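Local coordinates for heme-binding protein HutZ (Vibrio cholerae, PDB 3TGV) that binds heme and very probably degrades it to biliverdin with release of iron, as in the HugZ/HutZ heme oxygenase family, at residues A[65-70]-A[77-82]. The protein carries 1 engineered substitution. Sequence-based numbering, arbitrary orientation.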
loop_
_atom_site.group_PDB
_atom_site.type_symbol
_atom_site.label_atom_id
_atom_site.label_comp_id
_atom_site.label_asym_id
_atom_site.label_seq_id
_atom_site.Cartn_x
_atom_site.Cartn_y
_atom_site.Cartn_z
ATOM N N MET A 65 5.826 3.084 -1.132
ATOM C CA MET A 65 5.185 3.402 -2.406
ATOM C C MET A 65 4.351 4.673 -2.322
ATOM O O MET A 65 3.570 4.871 -1.381
ATOM C CB MET A 65 4.322 2.234 -2.894
ATOM C CG MET A 65 3.557 2.531 -4.170
ATOM S SD MET A 65 2.714 1.089 -4.864
ATOM C CE MET A 65 1.582 0.719 -3.530
ATOM N N MET A 66 4.539 5.532 -3.310
ATOM C CA MET A 66 3.747 6.738 -3.474
ATOM C C MET A 66 2.951 6.515 -4.766
ATOM O O MET A 66 3.534 6.257 -5.823
ATOM C CB MET A 66 4.704 7.925 -3.588
ATOM C CG MET A 66 4.099 9.310 -3.549
ATOM S SD MET A 66 5.387 10.569 -3.827
ATOM C CE MET A 66 6.582 10.105 -2.593
ATOM N N ILE A 67 1.625 6.571 -4.685
ATOM C CA ILE A 67 0.779 6.132 -5.797
ATOM C C ILE A 67 -0.440 7.028 -6.065
ATOM O O ILE A 67 -1.043 7.576 -5.129
ATOM C CB ILE A 67 0.309 4.664 -5.577
ATOM C CG1 ILE A 67 -0.450 4.157 -6.800
ATOM C CG2 ILE A 67 -0.530 4.540 -4.276
ATOM C CD1 ILE A 67 -0.549 2.652 -6.856
ATOM N N GLU A 68 -0.804 7.188 -7.337
ATOM C CA GLU A 68 -1.963 8.013 -7.662
ATOM C C GLU A 68 -3.228 7.276 -7.238
ATOM O O GLU A 68 -3.215 6.061 -7.084
ATOM C CB GLU A 68 -2.029 8.357 -9.155
ATOM C CG GLU A 68 -2.520 7.230 -10.033
ATOM C CD GLU A 68 -2.513 7.598 -11.519
ATOM O OE1 GLU A 68 -2.691 8.785 -11.862
ATOM O OE2 GLU A 68 -2.335 6.689 -12.336
ATOM N N ASP A 69 -4.318 8.013 -7.067
ATOM C CA ASP A 69 -5.566 7.452 -6.558
ATOM C C ASP A 69 -6.216 6.518 -7.571
ATOM O O ASP A 69 -6.038 6.694 -8.769
ATOM C CB ASP A 69 -6.539 8.580 -6.219
ATOM C CG ASP A 69 -6.153 9.323 -4.952
ATOM O OD1 ASP A 69 -5.476 8.715 -4.095
ATOM O OD2 ASP A 69 -6.538 10.504 -4.807
ATOM N N GLU A 70 -6.984 5.537 -7.098
ATOM C CA GLU A 70 -7.722 4.679 -8.012
ATOM C C GLU A 70 -8.570 5.510 -8.963
ATOM O O GLU A 70 -8.573 5.263 -10.163
ATOM C CB GLU A 70 -8.623 3.683 -7.271
ATOM C CG GLU A 70 -7.926 2.415 -6.853
ATOM C CD GLU A 70 -8.850 1.422 -6.198
ATOM O OE1 GLU A 70 -10.033 1.341 -6.604
ATOM O OE2 GLU A 70 -8.398 0.740 -5.251
ATOM N N PHE A 77 -4.634 -1.000 -14.234
ATOM C CA PHE A 77 -3.497 -1.917 -14.217
ATOM C C PHE A 77 -2.141 -1.212 -14.347
ATOM O O PHE A 77 -1.099 -1.856 -14.346
ATOM C CB PHE A 77 -3.664 -3.017 -15.272
ATOM C CG PHE A 77 -4.603 -4.102 -14.847
ATOM C CD1 PHE A 77 -5.971 -3.925 -14.943
ATOM C CD2 PHE A 77 -4.117 -5.280 -14.308
ATOM C CE1 PHE A 77 -6.838 -4.915 -14.528
ATOM C CE2 PHE A 77 -4.966 -6.278 -13.905
ATOM C CZ PHE A 77 -6.332 -6.102 -14.009
ATOM N N ALA A 78 -2.174 0.112 -14.434
ATOM C CA ALA A 78 -0.962 0.914 -14.535
ATOM C C ALA A 78 -1.123 2.220 -13.766
ATOM O O ALA A 78 -1.107 3.306 -14.343
ATOM C CB ALA A 78 -0.623 1.192 -16.007
ATOM N N ARG A 79 -1.307 2.113 -12.457
ATOM C CA ARG A 79 -1.369 3.296 -11.613
ATOM C C ARG A 79 0.008 3.962 -11.564
ATOM O O ARG A 79 1.028 3.319 -11.322
ATOM C CB ARG A 79 -1.901 2.951 -10.211
ATOM C CG ARG A 79 -3.394 2.585 -10.179
ATOM C CD ARG A 79 -3.834 2.054 -8.819
ATOM N NE ARG A 79 -3.937 3.107 -7.817
ATOM C CZ ARG A 79 -4.137 2.898 -6.520
ATOM N NH1 ARG A 79 -4.263 1.665 -6.038
ATOM N NH2 ARG A 79 -4.215 3.930 -5.698
ATOM N N LYS A 80 0.033 5.256 -11.844
ATOM C CA LYS A 80 1.256 6.043 -11.780
ATOM C C LYS A 80 1.826 5.954 -10.369
ATOM O O LYS A 80 1.112 6.200 -9.389
ATOM C CB LYS A 80 0.919 7.493 -12.142
ATOM C CG LYS A 80 2.065 8.469 -12.216
ATOM C CD LYS A 80 1.571 9.768 -12.868
ATOM C CE LYS A 80 2.418 10.968 -12.499
ATOM N NZ LYS A 80 1.857 12.263 -13.006
ATOM N N ARG A 81 3.101 5.593 -10.254
ATOM C CA ARG A 81 3.673 5.350 -8.934
ATOM C C ARG A 81 5.192 5.438 -8.876
ATOM O O ARG A 81 5.875 5.290 -9.897
ATOM C CB ARG A 81 3.229 3.977 -8.430
ATOM C CG ARG A 81 3.757 2.801 -9.257
ATOM C CD ARG A 81 2.975 1.527 -8.942
ATOM N NE ARG A 81 3.507 0.359 -9.638
ATOM C CZ ARG A 81 3.106 -0.047 -10.843
ATOM N NH1 ARG A 81 2.161 0.614 -11.492
ATOM N NH2 ARG A 81 3.652 -1.121 -11.397
ATOM N N LEU A 82 5.694 5.682 -7.665
ATOM C CA LEU A 82 7.118 5.665 -7.341
ATOM C C LEU A 82 7.299 4.660 -6.222
ATOM O O LEU A 82 6.571 4.710 -5.233
ATOM C CB LEU A 82 7.563 7.019 -6.793
ATOM C CG LEU A 82 7.487 8.262 -7.679
ATOM C CD1 LEU A 82 7.980 9.463 -6.913
ATOM C CD2 LEU A 82 8.291 8.071 -8.976
#
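M66 and L82 form a hydrogen-bonded pair where antiparallel strands 61-67 and 81-91 meet, part of the antiparallel sheet of this split-barrel, FMN-binding-like fold. M66 N to L82 O and L82 N to M66 O both span 2.9 Å. The M66 and L82 side chains lie side by side, M66 SD 4.2 Å from L82 CD1, and both touch F10 of helix 3-13. One more backbone bond, E68 N to K80 O, continues the ladder as the strands give way to loop. The tight part is built round the buried R79. Its chain bends at chi3 (74°) and sets the guanidinium between I67 CD1, 3.5 Å above the centre of one face, and E70 CG over the opposite face. In its plane, NH2 gives a 2.7 Å bond to E68 O, with NE adding a weak one. The E70 carboxylate is hydrogen-bonded to the T16 hydroxyl and K15 backbone N of the second subunit, placing this side at the dimer interface. At the looser, partly exposed rim, K80 and R81 leave on different faces: K80 reaches a salt bridge with E6, while R81 turns back so that NH1 hydrogen-bonds R79 O. Here E68 OE2 accepts K80 N at 2.8 Å, nearly straight (170°) but from above the carboxylate plane.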